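Local coordinates for ribonucleoside-diphosphate reductase subunit beta (Bacillus halodurans C-125, PDB 2RCC), which probably supplies deoxyribonucleotides for DNA synthesis, as the iron-binding small (beta) subunit of a class I ribonucleotide reductase, at residues A[74-77]-A[78-81]; A[126-129]-A[130-134]; A[189-192]-A[193-196]; A[261-264]-A[265-268]. All coordinates share one frame; numbering follows the deposited sequence.

Interaction 1: residues A[74-77]-A[78-81]. With PG4 (tetraethylene glycol), chain D.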
loop_
_atom_site.group_PDB
_atom_site.type_symbol
_atom_site.label_atom_id
_atom_site.label_comp_id
_atom_site.label_asym_id
_atom_site.label_seq_id
_atom_site.Cartn_x
_atom_site.Cartn_y
_atom_site.Cartn_z
ATOM N N GLU A 74 -18.408 23.608 21.320
ATOM C CA GLU A 74 -17.274 23.390 20.390
ATOM C C GLU A 74 -16.401 22.198 20.824
ATOM O O GLU A 74 -16.049 21.362 20.015
ATOM C CB GLU A 74 -16.412 24.653 20.269
ATOM C CG GLU A 74 -17.086 25.762 19.498
ATOM C CD GLU A 74 -16.420 27.128 19.625
ATOM O OE1 GLU A 74 -15.517 27.367 20.487
ATOM O OE2 GLU A 74 -16.837 27.989 18.834
ATOM N N GLN A 75 -16.102 22.107 22.118
ATOM C CA GLN A 75 -15.308 20.987 22.666
ATOM C C GLN A 75 -16.022 19.664 22.487
ATOM O O GLN A 75 -15.417 18.673 22.060
ATOM C CB GLN A 75 -15.015 21.205 24.142
ATOM C CG GLN A 75 -14.138 22.395 24.465
ATOM C CD GLN A 75 -13.903 22.541 25.971
ATOM O OE1 GLN A 75 -13.771 21.551 26.669
ATOM N NE2 GLN A 75 -13.843 23.750 26.456
ATOM N N GLU A 76 -17.316 19.648 22.770
ATOM C CA GLU A 76 -18.119 18.441 22.569
ATOM C C GLU A 76 -18.215 17.992 21.115
ATOM O O GLU A 76 -18.063 16.802 20.839
ATOM C CB GLU A 76 -19.520 18.588 23.199
ATOM C CG GLU A 76 -19.532 18.574 24.718
ATOM C CD GLU A 76 -19.015 17.257 25.308
ATOM O OE1 GLU A 76 -19.371 16.174 24.768
ATOM O OE2 GLU A 76 -18.245 17.320 26.304
ATOM N N ALA A 77 -18.462 18.922 20.199
ATOM C CA ALA A 77 -18.517 18.620 18.766
ATOM C C ALA A 77 -17.185 18.077 18.285
ATOM O O ALA A 77 -17.151 17.113 17.554
ATOM C CB ALA A 77 -18.923 19.866 17.933
ATOM N N PHE A 78 -16.098 18.708 18.712
ATOM C CA PHE A 78 -14.750 18.286 18.359
ATOM C C PHE A 78 -14.503 16.852 18.809
ATOM O O PHE A 78 -14.016 16.047 18.034
ATOM C CB PHE A 78 -13.727 19.218 19.040
ATOM C CG PHE A 78 -12.306 19.085 18.533
ATOM C CD1 PHE A 78 -11.518 17.962 18.827
ATOM C CD2 PHE A 78 -11.710 20.129 17.835
ATOM C CE1 PHE A 78 -10.220 17.884 18.379
ATOM C CE2 PHE A 78 -10.393 20.026 17.390
ATOM C CZ PHE A 78 -9.667 18.895 17.678
ATOM N N LYS A 79 -14.786 16.552 20.077
ATOM C CA LYS A 79 -14.599 15.189 20.631
ATOM C C LYS A 79 -15.394 14.161 19.887
ATOM O O LYS A 79 -14.867 13.075 19.566
ATOM C CB LYS A 79 -14.942 15.152 22.137
ATOM C CG LYS A 79 -13.858 15.809 22.994
ATOM C CD LYS A 79 -14.321 16.324 24.357
ATOM C CE LYS A 79 -14.849 15.250 25.267
ATOM N NZ LYS A 79 -15.139 15.854 26.604
ATOM N N LYS A 80 -16.654 14.506 19.602
ATOM C CA LYS A 80 -17.555 13.614 18.872
ATOM C C LYS A 80 -17.065 13.339 17.462
ATOM O O LYS A 80 -17.030 12.184 17.048
ATOM C CB LYS A 80 -18.976 14.156 18.814
ATOM C CG LYS A 80 -19.728 14.060 20.094
ATOM C CD LYS A 80 -20.973 14.901 20.070
ATOM C CE LYS A 80 -21.658 14.917 21.435
ATOM N NZ LYS A 80 -22.273 13.625 21.824
ATOM N N ILE A 81 -16.629 14.376 16.759
ATOM C CA ILE A 81 -16.177 14.236 15.376
ATOM C C ILE A 81 -14.803 13.532 15.280
ATOM O O ILE A 81 -14.670 12.541 14.539
ATOM C CB ILE A 81 -16.188 15.587 14.626
ATOM C CG1 ILE A 81 -17.617 16.159 14.538
ATOM C CG2 ILE A 81 -15.677 15.417 13.201
ATOM C CD1 ILE A 81 -17.612 17.663 14.221
HETATM O O1 PG4 D . -24.916 15.247 21.766
HETATM C C1 PG4 D . -25.851 15.097 20.685
HETATM C C2 PG4 D . -25.252 14.534 19.402
HETATM O O2 PG4 D . -24.467 13.389 19.711
HETATM C C3 PG4 D . -23.911 12.710 18.596
HETATM C C4 PG4 D . -23.544 11.307 19.053
HETATM O O3 PG4 D . -22.355 11.400 19.845
HETATM C C5 PG4 D . -21.905 10.129 20.297
HETATM C C6 PG4 D . -20.489 10.284 20.829
HETATM O O4 PG4 D . -20.514 11.009 22.058
HETATM C C7 PG4 D . -19.266 11.510 22.539
HETATM C C8 PG4 D . -19.499 12.516 23.667
HETATM O O5 PG4 D . -18.781 13.752 23.466
HETATM O O HOH W 1 -16.250 19.131 26.661
#
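E76 and K79 form an i to i+3 salt bridge on the surface of alpha-helix 72-87, within the ferritin-like fold of the small subunit. The bridge is long: K79 NZ lies 3.4 Å from E76 OE2, and the hydrogen bond it includes is weak. Both chains are bent where they meet, E76 at chi2 (-62°) and K79 at chi3 (62°), and pass at a slant. A water reinforces the pair, donating a hydrogen bond to E76 OE2 at 2.7 Å and making weaker bonds to K79 NZ and Q75 OE1. Before its bend, the K79 chain runs over the Q75 carbonyl, with CG 3.4 Å from Q75 O. Replacing K79 by an alanine would probably leave E76 OE2 without its cationic mate and uncover that carbonyl. Further out, Q75 NE2 bonds to L70 O. The buried side of the helix carries A77 and I81, which pack on F196, and F78, whose ring meets F67 and F197 edge-to-face. One turn on from E76, a tetraethylene glycol, probably from the crystallisation liquor, curls round K80 NZ: four glycol oxygens accept from it, O3 the nearest at 3.0 Å, while glycol O5 donates to E76 OE1 at 2.8 Å.

Interaction 2: residues A[126-129]-A[130-134]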
loop_
_atom_site.group_PDB
_atom_site.type_symbol
_atom_site.label_atom_id
_atom_site.label_comp_id
_atom_site.label_asym_id
_atom_site.label_seq_id
_atom_site.Cartn_x
_atom_site.Cartn_y
_atom_site.Cartn_z
ATOM N N TYR A 126 -5.900 10.506 13.341
ATOM C CA TYR A 126 -7.084 10.840 14.132
ATOM C C TYR A 126 -6.857 10.473 15.618
ATOM O O TYR A 126 -7.164 11.263 16.514
ATOM C CB TYR A 126 -8.352 10.163 13.630
ATOM C CG TYR A 126 -8.791 10.574 12.249
ATOM C CD1 TYR A 126 -8.941 11.899 11.900
ATOM C CD2 TYR A 126 -9.073 9.613 11.283
ATOM C CE1 TYR A 126 -9.310 12.264 10.586
ATOM C CE2 TYR A 126 -9.462 9.957 10.008
ATOM C CZ TYR A 126 -9.596 11.275 9.661
ATOM O OH TYR A 126 -10.001 11.586 8.382
ATOM N N SER A 127 -6.320 9.295 15.866
ATOM C CA SER A 127 -5.944 8.885 17.223
ATOM C C SER A 127 -4.944 9.805 17.855
ATOM O O SER A 127 -5.019 10.069 19.030
ATOM C CB SER A 127 -5.352 7.469 17.246
ATOM O OG SER A 127 -6.359 6.560 16.859
ATOM N N TYR A 128 -3.957 10.213 17.081
ATOM C CA TYR A 128 -2.909 11.136 17.528
ATOM C C TYR A 128 -3.475 12.491 18.028
ATOM O O TYR A 128 -3.015 13.035 19.046
ATOM C CB TYR A 128 -1.934 11.318 16.360
ATOM C CG TYR A 128 -0.747 12.221 16.553
ATOM C CD1 TYR A 128 0.514 11.702 16.904
ATOM C CD2 TYR A 128 -0.843 13.577 16.279
ATOM C CE1 TYR A 128 1.625 12.543 17.038
ATOM C CE2 TYR A 128 0.252 14.432 16.424
ATOM C CZ TYR A 128 1.480 13.915 16.791
ATOM O OH TYR A 128 2.575 14.769 16.891
ATOM N N VAL A 129 -4.446 13.035 17.300
ATOM C CA VAL A 129 -5.126 14.258 17.699
ATOM C C VAL A 129 -5.894 13.996 19.014
ATOM O O VAL A 129 -5.720 14.711 19.997
ATOM C CB VAL A 129 -6.087 14.781 16.590
ATOM C CG1 VAL A 129 -6.996 15.918 17.103
ATOM C CG2 VAL A 129 -5.312 15.241 15.359
ATOM N N LEU A 130 -6.714 12.950 19.046
ATOM C CA LEU A 130 -7.514 12.643 20.230
ATOM C C LEU A 130 -6.635 12.396 21.496
ATOM O O LEU A 130 -6.891 12.983 22.559
ATOM C CB LEU A 130 -8.452 11.480 19.913
ATOM C CG LEU A 130 -9.557 11.134 20.902
ATOM C CD1 LEU A 130 -10.474 12.310 21.119
ATOM C CD2 LEU A 130 -10.323 9.902 20.455
ATOM N N SER A 131 -5.549 11.642 21.345
ATOM C CA SER A 131 -4.661 11.330 22.456
ATOM C C SER A 131 -3.814 12.522 22.918
ATOM O O SER A 131 -3.278 12.495 24.012
ATOM C CB SER A 131 -3.757 10.139 22.124
ATOM O OG SER A 131 -2.915 10.448 21.044
ATOM N N SER A 132 -3.697 13.564 22.101
ATOM C CA SER A 132 -2.971 14.800 22.491
ATOM C C SER A 132 -3.855 15.736 23.346
ATOM O O SER A 132 -3.358 16.659 24.009
ATOM C CB SER A 132 -2.529 15.597 21.248
ATOM O OG SER A 132 -1.736 14.817 20.383
ATOM N N LEU A 133 -5.167 15.515 23.295
ATOM C CA LEU A 133 -6.153 16.392 23.896
ATOM C C LEU A 133 -6.960 15.823 25.064
ATOM O O LEU A 133 -7.360 16.609 25.925
ATOM C CB LEU A 133 -7.148 16.825 22.794
ATOM C CG LEU A 133 -6.589 17.568 21.589
ATOM C CD1 LEU A 133 -7.694 17.893 20.579
ATOM C CD2 LEU A 133 -5.884 18.801 22.049
ATOM N N VAL A 134 -7.247 14.508 25.087
ATOM C CA VAL A 134 -8.073 13.923 26.160
ATOM C C VAL A 134 -7.375 12.708 26.758
ATOM O O VAL A 134 -6.609 12.062 26.061
ATOM C CB VAL A 134 -9.507 13.544 25.687
ATOM C CG1 VAL A 134 -10.232 14.774 25.098
ATOM C CG2 VAL A 134 -9.492 12.415 24.697
#
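The Y128 ring meets S132 one turn further along helix 106-133, part of the ferritin-like bundle: S132 OG approaches ring atom CD2 obliquely, at 4.4 Å. The far end of that ring bonds through OH to I58 O. The Y126 ring leads away from the contact toward H122, a probable iron ligand, and packs on I213, I216 and L85; by similarity Y126 is the active-site residue. One turn beyond, the hydroxyls of S131 and S132 fold back on main-chain carbonyls. S132 OG donates to Y128 O at 2.6 Å, its chi1 of -56° setting the hydroxyl beside its own backbone N, toward the preceding turn. The S132 amide reaches Y128 O weakly, with an angle of 128°, and also donates to V129 O from above the carbonyl plane. With an alanine at S132, Y128 O would probably lose its short hydroxyl bond and be left, among those described, to the weak amide. S131 OG, in the conformer described, shares S127 O with its own amide, the two coming from opposite faces of the carbonyl plane. On the flank facing helix 72-87, V129 and L133 lie side by side, CG1 of V129 4.1 Å from CD1 of L133.

Interaction 3: residues A[189-192]-A[193-196]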
loop_
_atom_site.group_PDB
_atom_site.type_symbol
_atom_site.label_atom_id
_atom_site.label_comp_id
_atom_site.label_asym_id
_atom_site.label_seq_id
_atom_site.Cartn_x
_atom_site.Cartn_y
_atom_site.Cartn_z
ATOM N N ASN A 189 -18.599 12.042 2.293
ATOM C CA ASN A 189 -18.765 11.656 3.706
ATOM C C ASN A 189 -17.809 12.377 4.606
ATOM O O ASN A 189 -16.654 12.496 4.280
ATOM C CB ASN A 189 -18.587 10.147 3.930
ATOM C CG ASN A 189 -19.752 9.364 3.411
ATOM O OD1 ASN A 189 -20.572 9.905 2.669
ATOM N ND2 ASN A 189 -19.848 8.107 3.787
ATOM N N PHE A 190 -18.334 12.890 5.710
ATOM C CA PHE A 190 -17.592 13.684 6.689
ATOM C C PHE A 190 -17.034 15.018 6.201
ATOM O O PHE A 190 -16.393 15.678 6.977
ATOM C CB PHE A 190 -16.511 12.855 7.414
ATOM C CG PHE A 190 -17.058 11.645 8.074
ATOM C CD1 PHE A 190 -18.017 11.765 9.071
ATOM C CD2 PHE A 190 -16.646 10.374 7.686
ATOM C CE1 PHE A 190 -18.573 10.645 9.658
ATOM C CE2 PHE A 190 -17.181 9.260 8.275
ATOM C CZ PHE A 190 -18.147 9.380 9.257
ATOM N N TYR A 191 -17.379 15.478 5.002
ATOM C CA TYR A 191 -16.945 16.803 4.570
ATOM C C TYR A 191 -17.526 17.896 5.461
ATOM O O TYR A 191 -16.865 18.903 5.596
ATOM C CB TYR A 191 -17.174 17.044 3.066
ATOM C CG TYR A 191 -16.035 16.446 2.223
ATOM C CD1 TYR A 191 -15.576 15.139 2.433
ATOM C CD2 TYR A 191 -15.423 17.187 1.210
ATOM C CE1 TYR A 191 -14.519 14.593 1.657
ATOM C CE2 TYR A 191 -14.363 16.647 0.444
ATOM C CZ TYR A 191 -13.925 15.355 0.665
ATOM O OH TYR A 191 -12.883 14.820 -0.109
ATOM N N SER A 192 -18.725 17.710 6.068
ATOM C CA SER A 192 -19.268 18.651 7.077
ATOM C C SER A 192 -18.367 18.731 8.279
ATOM O O SER A 192 -18.154 19.801 8.856
ATOM C CB SER A 192 -20.619 18.198 7.634
ATOM O OG SER A 192 -21.577 18.083 6.625
ATOM N N GLY A 193 -17.870 17.560 8.690
ATOM C CA GLY A 193 -17.003 17.439 9.832
ATOM C C GLY A 193 -15.660 18.065 9.579
ATOM O O GLY A 193 -15.154 18.748 10.431
ATOM N N PHE A 194 -15.092 17.858 8.389
ATOM C CA PHE A 194 -13.837 18.544 8.052
ATOM C C PHE A 194 -14.020 20.048 8.076
ATOM O O PHE A 194 -13.189 20.762 8.618
ATOM C CB PHE A 194 -13.282 18.107 6.710
ATOM C CG PHE A 194 -13.016 16.595 6.595
ATOM C CD1 PHE A 194 -12.555 15.834 7.684
ATOM C CD2 PHE A 194 -13.204 15.958 5.387
ATOM C CE1 PHE A 194 -12.306 14.478 7.569
ATOM C CE2 PHE A 194 -12.955 14.565 5.261
ATOM C CZ PHE A 194 -12.506 13.834 6.351
ATOM N N ALA A 195 -15.130 20.526 7.533
ATOM C CA ALA A 195 -15.460 21.959 7.581
ATOM C C ALA A 195 -15.487 22.515 9.000
ATOM O O ALA A 195 -15.086 23.669 9.212
ATOM C CB ALA A 195 -16.802 22.231 6.869
ATOM N N PHE A 196 -15.977 21.719 9.956
ATOM C CA PHE A 196 -15.981 22.090 11.386
ATOM C C PHE A 196 -14.549 22.435 11.844
ATOM O O PHE A 196 -14.324 23.444 12.488
ATOM C CB PHE A 196 -16.636 20.999 12.261
ATOM C CG PHE A 196 -16.397 21.179 13.744
ATOM C CD1 PHE A 196 -17.262 21.931 14.509
ATOM C CD2 PHE A 196 -15.321 20.589 14.374
ATOM C CE1 PHE A 196 -17.049 22.089 15.861
ATOM C CE2 PHE A 196 -15.077 20.786 15.733
ATOM C CZ PHE A 196 -15.941 21.519 16.465
#
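F194 folds its ring back over the start of its own helix and, with S192 and G193, forms the centre of this contact; F190 and Y191 are their partners. The F190 carbonyl serves F194 twice. F190 O accepts from F194 N at 2.9 Å, and it also sits over one face of the F194 ring, 3.5 Å above the plane and displaced toward the rim. F194 chi1 of -58° makes this possible, because CG then lies beside the backbone N and the ring swings back over the first turn. G193 runs close to the same carbonyl: a CB built on it would stand 3.3 Å from F190 O, a tight fit. S192, in the conformer described, sets its CB 3.0 Å from G193 N and offers its O to F196 N at 3.1 Å, while its OG bonds to E261 OE2; E261 OE1 takes F190 N, so this buried carboxylate grips the helix start. F190 occupies the N-cap position, with phi/psi of 64°/9°, a conformation in which its carbonyl points into the first turn. Y191 meets F194 at a slant: the ring planes are inclined by 58°, and CD1 of Y191 is 3.9 Å from CD2 of F194. Bonds from Y191 OH to E186 O and Q221 NE2 fix the far end of its ring. Around the site, Y191 and F194 pack on helix 207-237, where both touch E220, a probable iron ligand. S192 and A195 face helix 278-295, and F196 lies against A77, F78 and I81 of helix 72-87.

Interaction 4: residues A[261-264]-A[265-268]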
loop_
_atom_site.group_PDB
_atom_site.type_symbol
_atom_site.label_atom_id
_atom_site.label_comp_id
_atom_site.label_asym_id
_atom_site.label_seq_id
_atom_site.Cartn_x
_atom_site.Cartn_y
_atom_site.Cartn_z
ATOM N N GLU A 261 -25.346 12.809 4.773
ATOM C CA GLU A 261 -24.352 13.760 5.307
ATOM C C GLU A 261 -25.049 14.898 6.043
ATOM O O GLU A 261 -24.650 15.233 7.146
ATOM C CB GLU A 261 -23.447 14.269 4.180
ATOM C CG GLU A 261 -22.325 15.225 4.609
ATOM C CD GLU A 261 -21.307 14.635 5.566
ATOM O OE1 GLU A 261 -21.204 13.411 5.731
ATOM O OE2 GLU A 261 -20.573 15.418 6.173
ATOM N N LYS A 262 -26.106 15.452 5.448
ATOM C CA LYS A 262 -26.890 16.528 6.058
ATOM C C LYS A 262 -27.479 16.060 7.371
ATOM O O LYS A 262 -27.480 16.806 8.322
ATOM C CB LYS A 262 -28.015 16.997 5.124
ATOM C CG LYS A 262 -27.494 17.682 3.884
ATOM C CD LYS A 262 -28.546 17.907 2.837
ATOM C CE LYS A 262 -27.850 18.359 1.530
ATOM N NZ LYS A 262 -28.749 18.806 0.473
ATOM N N ASP A 263 -27.952 14.815 7.432
ATOM C CA ASP A 263 -28.510 14.255 8.682
ATOM C C ASP A 263 -27.433 14.192 9.766
ATOM O O ASP A 263 -27.656 14.588 10.905
ATOM C CB ASP A 263 -29.087 12.856 8.461
ATOM C CG ASP A 263 -30.337 12.840 7.565
ATOM O OD1 ASP A 263 -31.057 13.862 7.456
ATOM O OD2 ASP A 263 -30.590 11.774 6.949
ATOM N N TRP A 264 -26.282 13.662 9.404
ATOM C CA TRP A 264 -25.159 13.581 10.318
ATOM C C TRP A 264 -24.747 14.962 10.798
ATOM O O TRP A 264 -24.537 15.176 11.995
ATOM C CB TRP A 264 -24.003 12.846 9.660
ATOM C CG TRP A 264 -24.159 11.368 9.772
ATOM C CD1 TRP A 264 -24.856 10.516 8.953
ATOM C CD2 TRP A 264 -23.618 10.568 10.799
ATOM N NE1 TRP A 264 -24.760 9.239 9.400
ATOM C CE2 TRP A 264 -23.997 9.236 10.535
ATOM C CE3 TRP A 264 -22.831 10.844 11.919
ATOM C CZ2 TRP A 264 -23.602 8.185 11.330
ATOM C CZ3 TRP A 264 -22.453 9.806 12.720
ATOM C CH2 TRP A 264 -22.843 8.489 12.434
ATOM N N PHE A 265 -24.609 15.878 9.856
ATOM C CA PHE A 265 -24.320 17.267 10.180
ATOM C C PHE A 265 -25.384 17.813 11.170
ATOM O O PHE A 265 -25.056 18.447 12.166
ATOM C CB PHE A 265 -24.361 18.124 8.918
ATOM C CG PHE A 265 -24.431 19.575 9.226
ATOM C CD1 PHE A 265 -23.357 20.178 9.833
ATOM C CD2 PHE A 265 -25.607 20.296 9.022
ATOM C CE1 PHE A 265 -23.406 21.531 10.199
ATOM C CE2 PHE A 265 -25.674 21.642 9.389
ATOM C CZ PHE A 265 -24.544 22.258 9.957
ATOM N N ARG A 266 -26.663 17.547 10.901
ATOM C CA ARG A 266 -27.713 18.038 11.801
ATOM C C ARG A 266 -27.635 17.435 13.219
ATOM O O ARG A 266 -27.912 18.096 14.216
ATOM C CB ARG A 266 -29.094 17.763 11.220
ATOM C CG ARG A 266 -29.537 18.740 10.156
ATOM C CD ARG A 266 -30.962 18.392 9.670
ATOM N NE ARG A 266 -30.958 17.572 8.460
ATOM C CZ ARG A 266 -31.328 17.962 7.233
ATOM N NH1 ARG A 266 -31.838 19.172 6.968
ATOM N NH2 ARG A 266 -31.232 17.091 6.235
ATOM N N TYR A 267 -27.292 16.160 13.273
ATOM C CA TYR A 267 -27.191 15.405 14.514
ATOM C C TYR A 267 -26.074 15.888 15.430
ATOM O O TYR A 267 -26.263 16.019 16.628
ATOM C CB TYR A 267 -26.942 13.950 14.116
ATOM C CG TYR A 267 -26.861 12.915 15.202
ATOM C CD1 TYR A 267 -27.877 12.788 16.128
ATOM C CD2 TYR A 267 -25.835 11.962 15.209
ATOM C CE1 TYR A 267 -27.847 11.807 17.096
ATOM C CE2 TYR A 267 -25.801 10.964 16.161
ATOM C CZ TYR A 267 -26.814 10.904 17.117
ATOM O OH TYR A 267 -26.820 9.930 18.087
ATOM N N ILE A 268 -24.916 16.156 14.854
ATOM C CA ILE A 268 -23.720 16.528 15.634
ATOM C C ILE A 268 -23.438 18.016 15.789
ATOM O O ILE A 268 -22.955 18.433 16.839
ATOM C CB ILE A 268 -22.452 15.856 15.026
ATOM C CG1 ILE A 268 -22.629 14.354 14.996
ATOM C CG2 ILE A 268 -21.170 16.183 15.835
ATOM C CD1 ILE A 268 -21.303 13.627 14.790
#
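W264 and I268 meet one turn apart on the inner flank of alpha-helix 244-268, which belongs to the ferritin-like bundle, while D263 and R266 make a slack ionic contact on the outer flank. In the tryptophan conformer described, I268 CD1 comes up at the edge of the indole, near its plane, 4.3 Å from CE3. The tight part rests on the buried W264 and F265. Helices 150-168 and 72-87 close round W264, which rests on V151, L152 and L84, and R155 makes a cation-pi contact with the indole. F265 packs on P278 and M281. Its amide donates to E261 O at 2.8 Å, and its ring brings an edge near K262 O. The E261 carboxylate, also buried, is paired with R155 through OE1, a charge match that would be expected to stabilise its ionised form.

The exposed flank is looser. R266 bends at chi3 (-96°), which carries its guanidinium back along the helix over the foot of K262, where NH2 lies 3.4 Å from K262 CB. The ammonium of K262 itself extends away to S286 OG. R266 has a second anionic partner, E282, at NH1, so D263 is not its sole counter-charge. Y267, exposed as well, holds D149 through its OH. Against D263 the guanidinium presents its edge, yet the two planes are 41° apart and the bond is weak: D263 OD1 stands 3.5 Å from R266 NH2, and NE of R266 is further off, 3.8 Å from the same OD1.

From the N terminus the four contacts follow one another in series, at 74-81, 126-134, 189-196 and 261-268. Each lies within one continuous stretch of chain, so none closes a long loop, and none nests in or crosses another. They are joined instead between helices, by packing and, between interactions 3 and 4, by probable hydrogen bonds from backbone amides at the start of helix 191-202 to the E261 carboxylate. In interaction 1, F78 reaches L133 of interaction 2, I81 meets I268 of interaction 4, and A77 and I81 receive F196 of interaction 3. F194 CE1 lies 3.8 Å from Y126 OH. Interactions 2 and 4 do not touch; interactions 1 and 3 bridge them.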